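Local coordinates for protein glutaredoxin-2 (Vaccinia virus, PDB 2G2Q) that passes disulfide bonds on to viral membrane proteins in the cytoplasm as a thioredoxin-fold oxidoreductase, and is necessary for virion morphogenesis and virus replication, at residues G9-I15 against S67-V71; V86-S91 against I106-I111; K2-F8 against E29-V35; K81-V86 against A114-W119. One frame throughout, in Å; residues are numbered along the deposited sequence.

Contact 1 of 4, residues G9-I15 against S67-V71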
# COMPACT_ATOMS: atom_id res chain seq x y z
N GLY A 9 0.63 -1.25 -5.29
CA GLY A 9 1.36 -2.48 -4.98
C GLY A 9 1.60 -3.30 -6.24
O GLY A 9 1.09 -2.94 -7.29
N LYS A 10 2.38 -4.37 -6.15
CA LYS A 10 2.48 -5.33 -7.25
C LYS A 10 1.17 -6.07 -7.46
O LYS A 10 0.51 -6.46 -6.49
CB LYS A 10 3.57 -6.36 -6.99
CG LYS A 10 4.90 -6.00 -7.61
CD LYS A 10 6.01 -6.91 -7.10
CE LYS A 10 5.85 -8.31 -7.61
NZ LYS A 10 7.05 -9.08 -7.24
N PRO A 11 0.78 -6.25 -8.73
CA PRO A 11 -0.39 -7.05 -9.04
C PRO A 11 -0.05 -8.52 -8.80
O PRO A 11 1.13 -8.91 -8.86
CB PRO A 11 -0.58 -6.81 -10.54
CG PRO A 11 0.80 -6.52 -11.06
CD PRO A 11 1.42 -5.71 -9.95
N TYR A 12 -1.07 -9.34 -8.55
CA TYR A 12 -0.91 -10.78 -8.45
C TYR A 12 0.05 -11.22 -7.35
O TYR A 12 0.85 -12.13 -7.53
CB TYR A 12 -0.52 -11.37 -9.82
CG TYR A 12 -1.42 -10.86 -10.93
CD1 TYR A 12 -2.76 -11.28 -11.02
CD2 TYR A 12 -0.95 -9.94 -11.87
CE1 TYR A 12 -3.59 -10.80 -12.03
CE2 TYR A 12 -1.78 -9.45 -12.89
CZ TYR A 12 -3.10 -9.89 -12.96
OH TYR A 12 -3.93 -9.42 -13.96
N CYS A 13 -0.02 -10.56 -6.21
CA CYS A 13 0.68 -11.06 -5.04
C CYS A 13 -0.18 -10.95 -3.78
O CYS A 13 -1.02 -10.06 -3.64
CB CYS A 13 2.05 -10.42 -4.88
SG CYS A 13 2.05 -9.00 -3.85
N SER A 14 0.04 -11.90 -2.88
CA SER A 14 -0.78 -12.10 -1.70
C SER A 14 -0.95 -10.86 -0.82
O SER A 14 -2.05 -10.58 -0.34
CB SER A 14 -0.21 -13.25 -0.89
OG SER A 14 -0.24 -14.42 -1.68
N ILE A 15 0.14 -10.12 -0.61
CA ILE A 15 0.13 -9.01 0.32
C ILE A 15 -0.78 -7.89 -0.16
O ILE A 15 -1.74 -7.53 0.51
CB ILE A 15 1.58 -8.54 0.68
CG1 ILE A 15 2.21 -9.49 1.70
CG2 ILE A 15 1.59 -7.13 1.27
CD1 ILE A 15 2.53 -10.91 1.17
N SER A 67 9.92 -6.44 -3.03
CA SER A 67 8.93 -5.81 -3.91
C SER A 67 7.52 -6.34 -3.65
O SER A 67 6.54 -5.65 -3.86
CB SER A 67 9.29 -6.00 -5.39
OG SER A 67 9.16 -7.36 -5.77
N ASN A 68 7.45 -7.58 -3.19
CA ASN A 68 6.17 -8.21 -2.85
C ASN A 68 5.50 -7.61 -1.65
O ASN A 68 4.34 -7.91 -1.42
CB ASN A 68 6.38 -9.71 -2.59
CG ASN A 68 6.85 -10.43 -3.82
OD1 ASN A 68 6.32 -10.23 -4.91
ND2 ASN A 68 7.86 -11.26 -3.66
N TYR A 69 6.22 -6.78 -0.90
CA TYR A 69 5.71 -6.20 0.34
C TYR A 69 5.60 -4.69 0.28
O TYR A 69 5.55 -4.05 1.32
CB TYR A 69 6.61 -6.60 1.54
CG TYR A 69 6.65 -8.07 1.75
CD1 TYR A 69 5.72 -8.71 2.56
CD2 TYR A 69 7.60 -8.85 1.10
CE1 TYR A 69 5.75 -10.11 2.73
CE2 TYR A 69 7.64 -10.23 1.27
CZ TYR A 69 6.71 -10.85 2.08
OH TYR A 69 6.77 -12.22 2.23
N ILE A 70 5.66 -4.13 -0.93
CA ILE A 70 5.38 -2.72 -1.15
C ILE A 70 3.86 -2.58 -1.18
O ILE A 70 3.18 -3.19 -2.02
CB ILE A 70 5.88 -2.24 -2.55
CG1 ILE A 70 7.37 -2.55 -2.79
CG2 ILE A 70 5.55 -0.75 -2.78
CD1 ILE A 70 8.29 -2.25 -1.66
N VAL A 71 3.32 -1.80 -0.26
CA VAL A 71 1.93 -1.37 -0.40
C VAL A 71 1.74 -0.00 0.22
O VAL A 71 2.15 0.25 1.36
CB VAL A 71 0.91 -2.44 0.12
CG1 VAL A 71 1.20 -2.86 1.58
CG2 VAL A 71 -0.55 -1.98 -0.09
O HOH W 1 3.73 -4.84 -3.82

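Contact 2 of 4, residues V86-S91 against I106-I111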
# COMPACT_ATOMS: atom_id res chain seq x y z
N VAL A 86 -1.93 7.84 3.95
CA VAL A 86 -2.31 6.95 5.04
C VAL A 86 -1.11 6.22 5.69
O VAL A 86 -0.26 5.66 4.99
CB VAL A 86 -3.40 5.95 4.60
CG1 VAL A 86 -3.93 5.18 5.79
CG2 VAL A 86 -4.56 6.69 3.91
N ASP A 87 -1.06 6.26 7.02
CA ASP A 87 -0.03 5.56 7.80
C ASP A 87 -0.50 4.16 8.25
O ASP A 87 -1.00 3.96 9.36
CB ASP A 87 0.42 6.41 8.99
CG ASP A 87 1.63 5.82 9.70
OD1 ASP A 87 2.11 6.44 10.67
OD2 ASP A 87 2.09 4.74 9.30
N ILE A 88 -0.25 3.18 7.37
CA ILE A 88 -0.83 1.84 7.50
C ILE A 88 -0.02 0.78 8.25
O ILE A 88 -0.52 -0.31 8.52
CB ILE A 88 -1.12 1.27 6.11
CG1 ILE A 88 0.20 1.08 5.35
CG2 ILE A 88 -2.12 2.15 5.39
CD1 ILE A 88 0.04 0.47 3.99
N ASN A 89 1.23 1.09 8.59
CA ASN A 89 2.14 0.11 9.17
C ASN A 89 1.60 -0.62 10.40
O ASN A 89 1.70 -1.85 10.48
CB ASN A 89 3.49 0.74 9.48
CG ASN A 89 4.26 1.11 8.23
OD1 ASN A 89 3.74 1.76 7.33
ND2 ASN A 89 5.52 0.68 8.17
N LYS A 90 1.00 0.13 11.33
CA LYS A 90 0.47 -0.43 12.59
C LYS A 90 -0.67 -1.45 12.40
O LYS A 90 -0.92 -2.26 13.29
CB LYS A 90 0.01 0.70 13.53
CG LYS A 90 1.12 1.39 14.31
CD LYS A 90 0.58 2.68 14.94
CE LYS A 90 1.69 3.66 15.35
NZ LYS A 90 2.26 3.32 16.68
N SER A 91 -1.35 -1.39 11.26
CA SER A 91 -2.40 -2.35 10.92
C SER A 91 -1.84 -3.59 10.22
O SER A 91 -2.58 -4.54 9.96
CB SER A 91 -3.45 -1.69 10.04
OG SER A 91 -2.94 -1.45 8.74
N ILE A 106 -7.92 -1.24 12.71
CA ILE A 106 -6.80 -0.29 12.78
C ILE A 106 -6.62 0.41 11.44
O ILE A 106 -6.34 1.61 11.39
CB ILE A 106 -5.48 -0.96 13.25
CG1 ILE A 106 -5.64 -1.54 14.66
CG2 ILE A 106 -4.32 0.03 13.22
CD1 ILE A 106 -4.49 -2.46 15.10
N LEU A 107 -6.80 -0.34 10.36
CA LEU A 107 -6.69 0.22 9.02
C LEU A 107 -7.78 1.28 8.80
O LEU A 107 -7.49 2.36 8.29
CB LEU A 107 -6.73 -0.87 7.95
CG LEU A 107 -6.57 -0.39 6.51
CD1 LEU A 107 -5.23 0.34 6.28
CD2 LEU A 107 -6.72 -1.53 5.54
N LYS A 108 -9.01 0.97 9.20
CA LYS A 108 -10.09 1.94 9.10
C LYS A 108 -9.74 3.25 9.83
O LYS A 108 -9.84 4.33 9.23
CB LYS A 108 -11.42 1.37 9.62
CG LYS A 108 -12.61 2.27 9.28
CD LYS A 108 -13.97 1.76 9.77
CE LYS A 108 -15.10 2.63 9.16
NZ LYS A 108 -16.49 2.11 9.37
N SER A 109 -9.32 3.14 11.09
CA SER A 109 -8.88 4.29 11.88
C SER A 109 -7.82 5.11 11.16
O SER A 109 -7.95 6.33 11.06
CB SER A 109 -8.31 3.87 13.24
OG SER A 109 -9.21 3.08 13.98
N GLU A 110 -6.77 4.43 10.69
CA GLU A 110 -5.63 5.11 10.07
C GLU A 110 -6.05 5.85 8.80
O GLU A 110 -5.56 6.96 8.52
CB GLU A 110 -4.50 4.12 9.77
CG GLU A 110 -3.92 3.45 11.04
CD GLU A 110 -2.90 2.34 10.73
OE1 GLU A 110 -1.86 2.29 11.41
OE2 GLU A 110 -3.14 1.52 9.81
N ILE A 111 -6.96 5.24 8.03
CA ILE A 111 -7.48 5.85 6.81
C ILE A 111 -8.34 7.07 7.18
O ILE A 111 -8.33 8.09 6.50
CB ILE A 111 -8.34 4.85 6.00
CG1 ILE A 111 -7.46 3.81 5.33
CG2 ILE A 111 -9.21 5.58 4.95
CD1 ILE A 111 -8.27 2.63 4.81
O HOH W 2 -2.95 7.84 8.84

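Contact 3 of 4, residues K2-F8 against E29-V35. With SO4 (sulfate ion), chain D.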
# COMPACT_ATOMS: atom_id res chain seq x y z
N LYS A 2 -18.06 10.42 -2.56
CA LYS A 2 -17.12 9.58 -1.84
C LYS A 2 -15.69 10.04 -2.10
O LYS A 2 -15.36 10.54 -3.17
CB LYS A 2 -17.30 8.10 -2.18
CG LYS A 2 -18.42 7.42 -1.40
CD LYS A 2 -19.29 6.58 -2.31
CE LYS A 2 -18.98 5.10 -2.22
NZ LYS A 2 -20.17 4.32 -1.72
N ASN A 3 -14.86 9.90 -1.09
CA ASN A 3 -13.45 10.11 -1.30
C ASN A 3 -12.86 8.83 -1.89
O ASN A 3 -13.48 7.76 -1.81
CB ASN A 3 -12.78 10.56 0.00
CG ASN A 3 -13.27 11.93 0.47
OD1 ASN A 3 -13.36 12.87 -0.32
ND2 ASN A 3 -13.60 12.05 1.76
N VAL A 4 -11.68 8.94 -2.49
CA VAL A 4 -11.06 7.83 -3.18
C VAL A 4 -9.81 7.35 -2.42
O VAL A 4 -8.93 8.14 -2.08
CB VAL A 4 -10.67 8.26 -4.61
CG1 VAL A 4 -10.34 7.06 -5.45
CG2 VAL A 4 -11.82 9.04 -5.25
N LEU A 5 -9.76 6.05 -2.12
CA LEU A 5 -8.53 5.40 -1.70
C LEU A 5 -7.78 4.90 -2.93
O LEU A 5 -8.37 4.26 -3.80
CB LEU A 5 -8.80 4.25 -0.73
CG LEU A 5 -9.55 4.64 0.56
CD1 LEU A 5 -9.95 3.42 1.45
CD2 LEU A 5 -8.79 5.71 1.36
N ILE A 6 -6.48 5.23 -3.00
CA ILE A 6 -5.62 4.78 -4.07
C ILE A 6 -4.58 3.85 -3.48
O ILE A 6 -3.76 4.25 -2.65
CB ILE A 6 -4.92 5.95 -4.82
CG1 ILE A 6 -5.95 6.88 -5.47
CG2 ILE A 6 -4.01 5.45 -5.91
CD1 ILE A 6 -6.13 8.14 -4.72
N ILE A 7 -4.65 2.59 -3.90
CA ILE A 7 -3.75 1.55 -3.44
C ILE A 7 -2.68 1.18 -4.48
O ILE A 7 -3.00 0.76 -5.59
CB ILE A 7 -4.56 0.30 -3.06
CG1 ILE A 7 -5.59 0.68 -1.98
CG2 ILE A 7 -3.62 -0.83 -2.60
CD1 ILE A 7 -6.73 -0.32 -1.83
N PHE A 8 -1.42 1.36 -4.10
CA PHE A 8 -0.27 0.95 -4.90
C PHE A 8 0.29 -0.35 -4.38
O PHE A 8 0.45 -0.53 -3.17
CB PHE A 8 0.85 2.00 -4.78
CG PHE A 8 0.60 3.27 -5.56
CD1 PHE A 8 1.27 3.52 -6.76
CD2 PHE A 8 -0.30 4.24 -5.09
CE1 PHE A 8 1.04 4.70 -7.48
CE2 PHE A 8 -0.53 5.40 -5.80
CZ PHE A 8 0.13 5.64 -6.99
N GLU A 29 -18.02 3.43 1.81
CA GLU A 29 -17.47 4.69 2.29
C GLU A 29 -16.51 5.34 1.29
O GLU A 29 -16.50 6.56 1.13
CB GLU A 29 -16.78 4.46 3.64
CG GLU A 29 -16.55 5.72 4.49
CD GLU A 29 -15.98 5.37 5.87
OE1 GLU A 29 -16.12 4.19 6.30
OE2 GLU A 29 -15.40 6.27 6.53
N TYR A 30 -15.72 4.52 0.61
CA TYR A 30 -14.76 5.05 -0.35
C TYR A 30 -14.83 4.36 -1.69
O TYR A 30 -15.07 3.15 -1.77
CB TYR A 30 -13.33 4.89 0.16
CG TYR A 30 -13.03 5.55 1.48
CD1 TYR A 30 -13.08 4.83 2.67
CD2 TYR A 30 -12.66 6.90 1.55
CE1 TYR A 30 -12.79 5.42 3.88
CE2 TYR A 30 -12.36 7.50 2.76
CZ TYR A 30 -12.43 6.74 3.92
OH TYR A 30 -12.15 7.32 5.14
N ASP A 31 -14.62 5.14 -2.75
CA ASP A 31 -14.23 4.58 -4.05
C ASP A 31 -12.79 4.08 -3.93
O ASP A 31 -11.98 4.64 -3.19
CB ASP A 31 -14.35 5.62 -5.16
CG ASP A 31 -15.78 6.02 -5.45
OD1 ASP A 31 -16.70 5.20 -5.20
OD2 ASP A 31 -16.01 7.17 -5.92
N ILE A 32 -12.47 3.03 -4.67
CA ILE A 32 -11.15 2.39 -4.60
C ILE A 32 -10.54 2.29 -6.00
O ILE A 32 -11.23 1.91 -6.96
CB ILE A 32 -11.24 0.97 -3.98
CG1 ILE A 32 -11.81 1.06 -2.56
CG2 ILE A 32 -9.88 0.29 -3.98
CD1 ILE A 32 -12.51 -0.21 -2.10
N LEU A 33 -9.27 2.65 -6.09
CA LEU A 33 -8.51 2.51 -7.32
C LEU A 33 -7.18 1.86 -7.01
O LEU A 33 -6.61 2.09 -5.93
CB LEU A 33 -8.25 3.85 -7.99
CG LEU A 33 -9.40 4.67 -8.56
CD1 LEU A 33 -8.78 5.98 -9.01
CD2 LEU A 33 -10.11 3.99 -9.71
N HIS A 34 -6.72 1.06 -7.98
CA HIS A 34 -5.47 0.30 -7.90
C HIS A 34 -4.50 0.80 -8.93
O HIS A 34 -4.80 0.83 -10.13
CB HIS A 34 -5.72 -1.20 -8.14
CG HIS A 34 -6.50 -1.84 -7.05
ND1 HIS A 34 -7.88 -1.78 -7.00
CD2 HIS A 34 -6.10 -2.45 -5.91
CE1 HIS A 34 -8.30 -2.38 -5.89
NE2 HIS A 34 -7.24 -2.78 -5.21
N VAL A 35 -3.32 1.17 -8.45
CA VAL A 35 -2.20 1.38 -9.35
C VAL A 35 -1.29 0.17 -9.20
O VAL A 35 -0.84 -0.15 -8.10
CB VAL A 35 -1.48 2.71 -9.06
CG1 VAL A 35 -0.52 3.08 -10.20
CG2 VAL A 35 -2.50 3.84 -8.88
S SO4 D . -12.41 10.93 5.00
O1 SO4 D . -11.54 12.03 4.59
O2 SO4 D . -11.60 9.81 5.47
O3 SO4 D . -13.26 11.42 6.08
O4 SO4 D . -13.23 10.51 3.86

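Contact 4 of 4, residues K81-V86 against A114-W119. With SO4 (sulfate ion), chain D.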
# COMPACT_ATOMS: atom_id res chain seq x y z
N LYS A 81 -10.01 18.44 -3.86
CA LYS A 81 -8.78 18.24 -4.65
C LYS A 81 -7.55 18.15 -3.75
O LYS A 81 -6.45 18.59 -4.10
CB LYS A 81 -8.63 19.33 -5.72
CG LYS A 81 -9.71 19.28 -6.79
CD LYS A 81 -9.62 20.45 -7.78
CE LYS A 81 -10.44 20.16 -9.03
NZ LYS A 81 -10.83 21.41 -9.78
N GLN A 82 -7.75 17.55 -2.57
CA GLN A 82 -6.70 17.41 -1.58
C GLN A 82 -6.36 15.97 -1.46
O GLN A 82 -7.16 15.10 -1.78
CB GLN A 82 -7.16 17.92 -0.23
CG GLN A 82 -7.16 19.41 -0.13
CD GLN A 82 -7.64 19.88 1.22
OE1 GLN A 82 -6.92 20.58 1.91
NE2 GLN A 82 -8.87 19.50 1.59
N MSE A 83 -5.16 15.72 -0.95
CA MSE A 83 -4.59 14.40 -0.89
C MSE A 83 -4.12 14.12 0.53
O MSE A 83 -3.75 15.03 1.27
CB MSE A 83 -3.42 14.36 -1.87
CG MSE A 83 -2.94 13.00 -2.19
SE MSE A 83 -4.15 11.89 -3.18
CE MSE A 83 -3.95 12.77 -4.97
N ALA A 84 -4.15 12.84 0.90
CA ALA A 84 -3.73 12.40 2.21
C ALA A 84 -2.89 11.13 2.14
O ALA A 84 -3.19 10.22 1.38
CB ALA A 84 -4.92 12.21 3.11
N PHE A 85 -1.83 11.09 2.95
CA PHE A 85 -0.96 9.93 3.10
C PHE A 85 -1.42 9.03 4.24
O PHE A 85 -1.26 9.39 5.38
CB PHE A 85 0.42 10.40 3.49
CG PHE A 85 1.43 10.26 2.42
CD1 PHE A 85 2.15 9.07 2.28
CD2 PHE A 85 1.67 11.31 1.54
CE1 PHE A 85 3.11 8.93 1.26
CE2 PHE A 85 2.62 11.20 0.51
CZ PHE A 85 3.35 10.01 0.37
N VAL A 86 -1.93 7.84 3.95
CA VAL A 86 -2.31 6.95 5.04
C VAL A 86 -1.11 6.22 5.69
O VAL A 86 -0.26 5.66 4.99
CB VAL A 86 -3.40 5.95 4.60
CG1 VAL A 86 -3.93 5.18 5.79
CG2 VAL A 86 -4.56 6.69 3.91
N ALA A 114 -6.15 10.20 8.48
CA ALA A 114 -5.15 10.73 7.56
C ALA A 114 -5.52 12.17 7.15
O ALA A 114 -6.61 12.42 6.65
CB ALA A 114 -5.05 9.83 6.35
N THR A 115 -4.60 13.10 7.36
CA THR A 115 -4.86 14.52 7.14
C THR A 115 -4.62 14.96 5.71
O THR A 115 -3.65 14.55 5.09
CB THR A 115 -4.02 15.41 8.06
OG1 THR A 115 -2.63 15.22 7.76
CG2 THR A 115 -4.31 15.11 9.52
N TYR A 116 -5.49 15.82 5.21
CA TYR A 116 -5.41 16.36 3.85
C TYR A 116 -4.44 17.51 3.67
O TYR A 116 -4.23 18.31 4.59
CB TYR A 116 -6.78 16.86 3.40
CG TYR A 116 -7.73 15.74 3.09
CD1 TYR A 116 -8.86 15.53 3.87
CD2 TYR A 116 -7.49 14.89 2.03
CE1 TYR A 116 -9.73 14.51 3.59
CE2 TYR A 116 -8.35 13.87 1.75
CZ TYR A 116 -9.47 13.68 2.54
OH TYR A 116 -10.33 12.65 2.26
N GLY A 117 -3.88 17.60 2.46
CA GLY A 117 -3.08 18.74 2.04
C GLY A 117 -3.00 18.89 0.53
O GLY A 117 -3.33 17.97 -0.24
N VAL A 118 -2.57 20.08 0.11
CA VAL A 118 -2.12 20.29 -1.26
C VAL A 118 -0.59 20.18 -1.25
O VAL A 118 0.10 20.93 -0.52
CB VAL A 118 -2.57 21.69 -1.80
CG1 VAL A 118 -1.74 22.12 -3.02
CG2 VAL A 118 -4.06 21.70 -2.11
N TRP A 119 -0.06 19.23 -2.03
CA TRP A 119 1.39 19.06 -2.21
C TRP A 119 1.80 19.60 -3.57
O TRP A 119 1.23 19.18 -4.59
CB TRP A 119 1.80 17.57 -2.09
CG TRP A 119 1.08 16.82 -0.98
CD1 TRP A 119 0.70 17.31 0.26
CD2 TRP A 119 0.67 15.44 -1.00
NE1 TRP A 119 0.08 16.32 0.99
CE2 TRP A 119 0.05 15.17 0.24
CE3 TRP A 119 0.77 14.42 -1.95
CZ2 TRP A 119 -0.47 13.91 0.55
CZ3 TRP A 119 0.26 13.16 -1.63
CH2 TRP A 119 -0.36 12.92 -0.39
S SO4 D . -12.41 10.93 5.00
O1 SO4 D . -11.54 12.03 4.59
O2 SO4 D . -11.60 9.81 5.47
O3 SO4 D . -13.26 11.42 6.08
O4 SO4 D . -13.23 10.51 3.86
O HOH W 3 -1.30 13.25 4.98

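Contact 1 of 4, residues G9-I15 against S67-V71
Lys10, Cys13 and Ile15 meet Ser67, Asn68 and Tyr69 in a loop-to-loop contact at the redox end of the sheet, where the turn leading into helix 14-24 faces the link between helix 58-65 and strand 71-77. Lys10 makes the polar half. A bend at its third torsion (chi3 69°) swings the ammonium across to residues 67-68, where NZ gives a hydrogen bond of 2.7 Å to Asn68 OD1. That amide oxygen receives it from above the carbonyl plane, 40° out of it. A second bond, 3.1 Å long, runs from Lys10 NZ to Ser67 OG, whose stronger partner is Ala64 O in the preceding helix. At the root of the lysine one water accepts from Lys10 N and donates to both Ser67 O and Ile70 O, joining the two backbones. This is the active-site edge of the thioredoxin fold: Cys13 and Cys16 form the redox-active disulfide, which is absent here, and Cys13 is the N-cap of helix 14-24. In many thioredoxin-fold enzymes the loop opposite the cysteines carries a cis-proline; residues 67-71 include none. Cys13 SG lies 3.5 Å from Asn68 O, a contact without a hydrogen bond. Two residues on, in the first turn of the helix, Ile15 leans its CG1 branch obliquely on the Tyr69 ring, with CD1 3.7 Å from Tyr69 CE1. Its other branch, CG2, looks toward Val71 CG1 at 4.3 Å. Phe94 meets both Ile15 and the Tyr69 ring and adds to this apolar cluster.

Contact 2 of 4, residues V86-S91 against I106-I111
Val86 and Glu110 open the contact: Val86 CG1 lies 3.6 Å from Glu110 O and also reaches the next residue, 3.8 Å from Ile111 CG1. Holding CG1 anti to the backbone N (chi1 -172°) aims this methyl at the helix. Further along, Ile88 CG2 touches Leu107 CD1 at 3.7 Å, the two side chains lying side by side and pointing the same way. At the far end Ser91 CB packs against the Ile106 CG2 branch, while Ile106 CD1 comes up to the Lys90 carbonyl. Between these apolar touches Glu110 stretches its extended chain over the turn and brings its carboxylate close to the backbone of Asp87 and the side chains of Lys90 and Ser91. Its fit against the Asp87 carbonyl is too tight, which leaves the exact placement of the carboxylate doubtful. Ser91 OG is nearby, but its hydrogen bond goes to Ile88 O at 2.7 Å, in the carbonyl plane and on a lone pair. The same oxygen also accepts from Ser91 N at 3.1 Å, and this double grip fixes the short 3-10 turn and the direction of the serine side chain. A water closes the other end, accepting from Asp87 N and donating to Glu110 O, 2.8 Å away. Beyond this shell Ser91 is bonded through its backbone to Asn103, just ahead of the helix. Val86, Ile88 and Leu107 all rest on Ile73, and Lys75 bonds Ile111 O, so helix 104-113, the C-terminal helix of the thioredoxin fold, packs with the loop after strand 82-85 against strand 71-77.

Contact 3 of 4, residues K2-F8 against E29-V35
The Tyr30 ring has Leu5 over one face, with Leu5 CG 4.1 Å from its centroid, while Asn3 O and a sulfate oxygen lie at its edge. Leu5 CG stands anti to the carbonyl carbon (chi1 -59°), which lays it over that ring. Over one face of the Phe8 ring sits Val35 CB, 3.8 Å from the centroid, a CH-pi contact. The His34 ring meets Ile7 CD1 obliquely and bonds through NE2 to Ser20 of helix 14-24. Tyr30 OH donates to sulfate O2 at 2.6 Å, and Asn3 ND2 reaches sulfate O4 at the same 2.6 Å; Lys75 and Tyr116 also bond this sulfate, which probably comes from the crystallisation liquor. Strands 3-9 and 30-36 flank helix 14-24 in sequence, forming the beta-alpha-beta unit that opens a thioredoxin fold. Their parallel ladder runs from a weak bond, Asp31 N to Asn3 O, to Val35 N on Ile7 O. Its straightest rung is Ile7 N to Leu33 O, 2.9 Å at 173°. Leu5 and Ile7 rise on the face covered by Val23 of helix 14-24, where Ile7 CD1 meets Ile32 CG2 at 3.9 Å. On the reverse face Val35 CG2 touches Ile6 CG2 at 3.7 Å, and Val4 CG1 crosses Leu33 obliquely.

Contact 4 of 4, residues K81-V86 against A114-W119
Met83 and Gly117 form the backbone core of the contact, an antiparallel hydrogen-bonded pair. Met83 N donates a hydrogen bond of 3.0 Å to Gly117 O, and Gly117 N donates one of 2.8 Å to Met83 O. Where the strands diverge, a water replaces the next rung, accepting from Phe85 N and donating to Thr115 O. Aromatic contacts gather on the face of Met83, modelled as selenomethionine. Its CB sits over one face of the Trp119 six-membered ring, 3.8 Å from the centroid and 14° off the normal. SE lies obliquely to that ring at 5.5 Å from its centroid, a Met-aromatic contact, but the fit of Met83 CG against Trp119 is too tight and its placement doubtful. The Phe85 ring approaches the indole obliquely, planes at 40°, and has Phe74 edge-to-face as a further partner. On the other face Ala84 CB touches Tyr116 CD2 at 3.9 Å and also meets Ala114 CB. Gln82, its CG anti to the carbonyl carbon (chi1 -77°), crosses Tyr116 at about a right angle, its amide nearly parallel to the ring, and bonds through NE2 to Thr80. Polar chemistry appears at the far end of Tyr116, whose OH donates a 2.7 Å hydrogen bond to sulfate O1. With a single hydrogen-bonded pair between the segments, the short edge strand probably depends much on side-chain packing for its hold.

Contacts 3 and 4 lie within the mixed sheet, at its two outer strands; contact 1 lies at an end of it and contact 2 joins a loop to helix 104-113. Contacts 1, 2 and 3 are partly buried, whereas contact 4 lies at the surface. Contact 3 is a regular parallel ladder; contact 4 has just one hydrogen-bonded antiparallel pair and leans on aromatic side chains. Contacts 1, 2 and 4 each have a bridging water; in 1, beside the redox-active Cys13, and in 2 no direct backbone hydrogen bond crosses. Contacts 2 and 4 share Val86, contact 2 nested within the loop that contact 4 closes. Sulfate connects contacts 3 and 4, and Ile111 of contact 2 packs on Leu5 and Tyr30.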